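Local coordinates for FdtA domain-containing protein (Helicobacter canadensis MIT 98-5491, PDB 7N67) that probably catalyses a 3,4-ketoisomerisation of a dTDP-linked keto sugar on the route to an unusual formylated sugar, using a cupin-type fold that binds dTDP, at residues V90-G94 / R95-S99. Residues are numbered along the deposited sequence; the frame is centred on the assembly and turned at random.
Sequences VLNDG and RNDKS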
ATOM      1  N   VAL B  90       4.509  -1.546 -21.329  1.00 29.30           N
ATOM      2  CA  VAL B  90       4.588  -1.240 -22.788  1.00 29.53           C
ATOM      3  C   VAL B  90       5.500  -2.278 -23.446  1.00 28.04           C
ATOM      4  O   VAL B  90       6.691  -2.357 -23.088  1.00 26.89           O
ATOM      5  CB  VAL B  90       5.080   0.192 -23.081  1.00 31.42           C
ATOM      6  CG1 VAL B  90       4.912   0.537 -24.554  1.00 29.65           C
ATOM      7  CG2 VAL B  90       4.383   1.230 -22.215  1.00 31.86           C
ATOM      8  N   LEU B  91       4.928  -2.997 -24.408  1.00 28.95           N
ATOM      9  CA  LEU B  91       5.477  -4.202 -25.070  1.00 29.71           C
ATOM     10  C   LEU B  91       5.711  -3.886 -26.547  1.00 31.61           C
ATOM     11  O   LEU B  91       4.822  -3.302 -27.206  1.00 31.50           O
ATOM     12  CB  LEU B  91       4.465  -5.341 -24.937  1.00 30.38           C
ATOM     13  CG  LEU B  91       4.238  -5.876 -23.527  1.00 32.06           C
ATOM     14  CD1 LEU B  91       3.370  -7.127 -23.586  1.00 30.92           C
ATOM     15  CD2 LEU B  91       5.566  -6.153 -22.819  1.00 32.30           C
ATOM     16  N   ASN B  92       6.860  -4.292 -27.058  1.00 30.48           N
ATOM     17  CA  ASN B  92       7.241  -3.990 -28.449  1.00 31.37           C
ATOM     18  C   ASN B  92       8.079  -5.161 -28.936  1.00 30.78           C
ATOM     19  O   ASN B  92       9.068  -5.470 -28.258  1.00 31.77           O
ATOM     20  CB  ASN B  92       7.959  -2.642 -28.534  1.00 32.16           C
ATOM     21  CG  ASN B  92       8.199  -2.234 -29.970  1.00 32.93           C
ATOM     22  OD1 ASN B  92       9.000  -2.855 -30.672  1.00 29.73           O
ATOM     23  ND2 ASN B  92       7.474  -1.223 -30.417  1.00 34.26           N
ATOM     24  N   ASP B  93       7.676  -5.785 -30.042  1.00 31.76           N
ATOM     25  CA  ASP B  93       8.444  -6.880 -30.673  1.00 33.58           C
ATOM     26  C   ASP B  93       9.007  -6.371 -32.003  1.00 33.63           C
ATOM     27  O   ASP B  93       9.332  -7.195 -32.852  1.00 32.52           O
ATOM     28  CB  ASP B  93       7.588  -8.141 -30.782  1.00 33.28           C
ATOM     29  CG  ASP B  93       6.436  -8.016 -31.749  1.00 35.58           C
ATOM     30  OD1 ASP B  93       5.667  -8.982 -31.838  1.00 35.26           O
ATOM     31  OD2 ASP B  93       6.323  -6.953 -32.409  1.00 41.10           O
ATOM     32  N   GLY B  94       9.138  -5.055 -32.162  1.00 38.56           N
ATOM     33  CA  GLY B  94       9.794  -4.443 -33.337  1.00 41.79           C
ATOM     34  C   GLY B  94       8.801  -3.811 -34.300  1.00 42.02           C
ATOM     35  O   GLY B  94       9.271  -3.187 -35.267  1.00 41.05           O
ATOM     36  N   ARG B  95       7.495  -3.963 -34.034  1.00 43.85           N
ATOM     37  CA  ARG B  95       6.374  -3.221 -34.679  1.00 46.50           C
ATOM     38  C   ARG B  95       5.881  -2.133 -33.718  1.00 46.24           C
ATOM     39  O   ARG B  95       6.742  -1.404 -33.191  1.00 44.71           O
ATOM     40  CB  ARG B  95       5.245  -4.183 -35.045  1.00 48.26           C
ATOM     41  CG  ARG B  95       5.724  -5.441 -35.750  1.00 52.75           C
ATOM     42  CD  ARG B  95       4.573  -6.400 -35.953  1.00 55.07           C
ATOM     43  NE  ARG B  95       4.276  -7.172 -34.754  1.00 59.77           N
ATOM     44  CZ  ARG B  95       3.320  -8.094 -34.667  1.00 60.95           C
ATOM     45  NH1 ARG B  95       3.158  -8.769 -33.541  1.00 62.25           N
ATOM     46  NH2 ARG B  95       2.537  -8.356 -35.702  1.00 58.31           N
ATOM     47  N   ASN B  96       4.560  -2.042 -33.501  1.00 49.07           N
ATOM     48  CA  ASN B  96       3.888  -1.015 -32.652  1.00 50.68           C
ATOM     49  C   ASN B  96       3.852  -1.426 -31.170  1.00 47.96           C
ATOM     50  O   ASN B  96       3.692  -2.633 -30.866  1.00 46.81           O
ATOM     51  CB  ASN B  96       2.451  -0.759 -33.112  1.00 55.04           C
ATOM     52  CG  ASN B  96       2.382  -0.181 -34.508  1.00 58.09           C
ATOM     53  OD1 ASN B  96       2.186  -0.919 -35.467  1.00 60.77           O
ATOM     54  ND2 ASN B  96       2.566   1.125 -34.633  1.00 52.43           N
ATOM     55  N   ASP B  97       3.992  -0.434 -30.291  1.00 39.22           N
ATOM     56  CA  ASP B  97       3.777  -0.549 -28.830  1.00 39.67           C
ATOM     57  C   ASP B  97       2.363  -1.086 -28.540  1.00 41.99           C
ATOM     58  O   ASP B  97       1.398  -0.581 -29.166  1.00 40.43           O
ATOM     59  CB  ASP B  97       3.979   0.809 -28.156  1.00 37.43           C
ATOM     60  CG  ASP B  97       5.433   1.214 -27.925  1.00 38.57           C
ATOM     61  OD1 ASP B  97       6.372   0.418 -28.250  1.00 30.99           O
ATOM     62  OD2 ASP B  97       5.618   2.335 -27.394  1.00 40.04           O
ATOM     63  N   LYS B  98       2.261  -2.092 -27.651  1.00 39.76           N
ATOM     64  CA  LYS B  98       1.012  -2.549 -26.974  1.00 38.09           C
ATOM     65  C   LYS B  98       1.103  -2.170 -25.494  1.00 36.88           C
ATOM     66  O   LYS B  98       2.062  -2.621 -24.824  1.00 33.79           O
ATOM     67  CB  LYS B  98       0.830  -4.063 -27.114  1.00 39.98           C
ATOM     68  CG  LYS B  98      -0.587  -4.521 -27.422  1.00 45.64           C
ATOM     69  CD  LYS B  98      -1.408  -4.896 -26.208  1.00 50.08           C
ATOM     70  CE  LYS B  98      -2.839  -5.271 -26.545  1.00 52.54           C
ATOM     71  NZ  LYS B  98      -3.679  -4.083 -26.825  1.00 53.61           N
ATOM     72  N   SER B  99       0.181  -1.337 -25.006  1.00 35.97           N
ATOM     73  CA  SER B  99       0.056  -0.994 -23.567  1.00 35.85           C
ATOM     74  C   SER B  99      -0.818  -2.039 -22.874  1.00 35.23           C
ATOM     75  O   SER B  99      -1.873  -2.372 -23.422  1.00 37.09           O
ATOM     76  CB  SER B  99      -0.478   0.382 -23.388  1.00 38.34           C
ATOM     77  OG  SER B  99       0.592   1.307 -23.501  1.00 41.87           O
TER
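Leu91 and Lys98 form the last hydrogen-bonded pair of an antiparallel beta hairpin, strands 87-92 and 98-102, whose turn illustrates how side chains can close a loop that has run out of backbone ladder. Two backbone hydrogen bonds join this pair, Lys98 N to Leu91 O and Leu91 N to Lys98 O, both 2.9 Å. Beyond it Asn92 takes over. Its CG stands anti to the backbone N (chi1 -173°), which swings the amide in over the turn, where both ends are used. Asn92 ND2 donates to Arg95 O at 2.9 Å, approaching from above the carbonyl plane, and to OD1 of Asp97, also at 2.9 Å, on the anti side and tilted out of the plane of a carboxylate set almost perpendicular to the amide. OD1 of Asn92 meanwhile accepts from Gly94 N at 2.7 Å, closing an Asx turn. Three hydrogen bonds within the hairpin thus fix the rotation of one buried amide. The other carboxylate oxygen of Asp97, OD2, lies 3.4 Å from Val90 CG1. Either side of Gly94 in the turn, Arg95 grips Asp93 in a side-on salt bridge: Arg95 NE meets Asp93 OD2 at 3.1 Å and Arg95 NH1 meets Asp93 OD1 at 3.0 Å, each on a syn lone pair, with the two flat groups only 30° from coplanar. Tyr145 OH, at the start of helix 145-152, adds a further hydrogen bond to Asn92 OD1. Strand 98-102 is the outermost of its sheet within this chain, while strand 87-92 pairs on its other side with strand 116-120, and Tyr25 of strand 25-35 touches both Leu91 and Lys98.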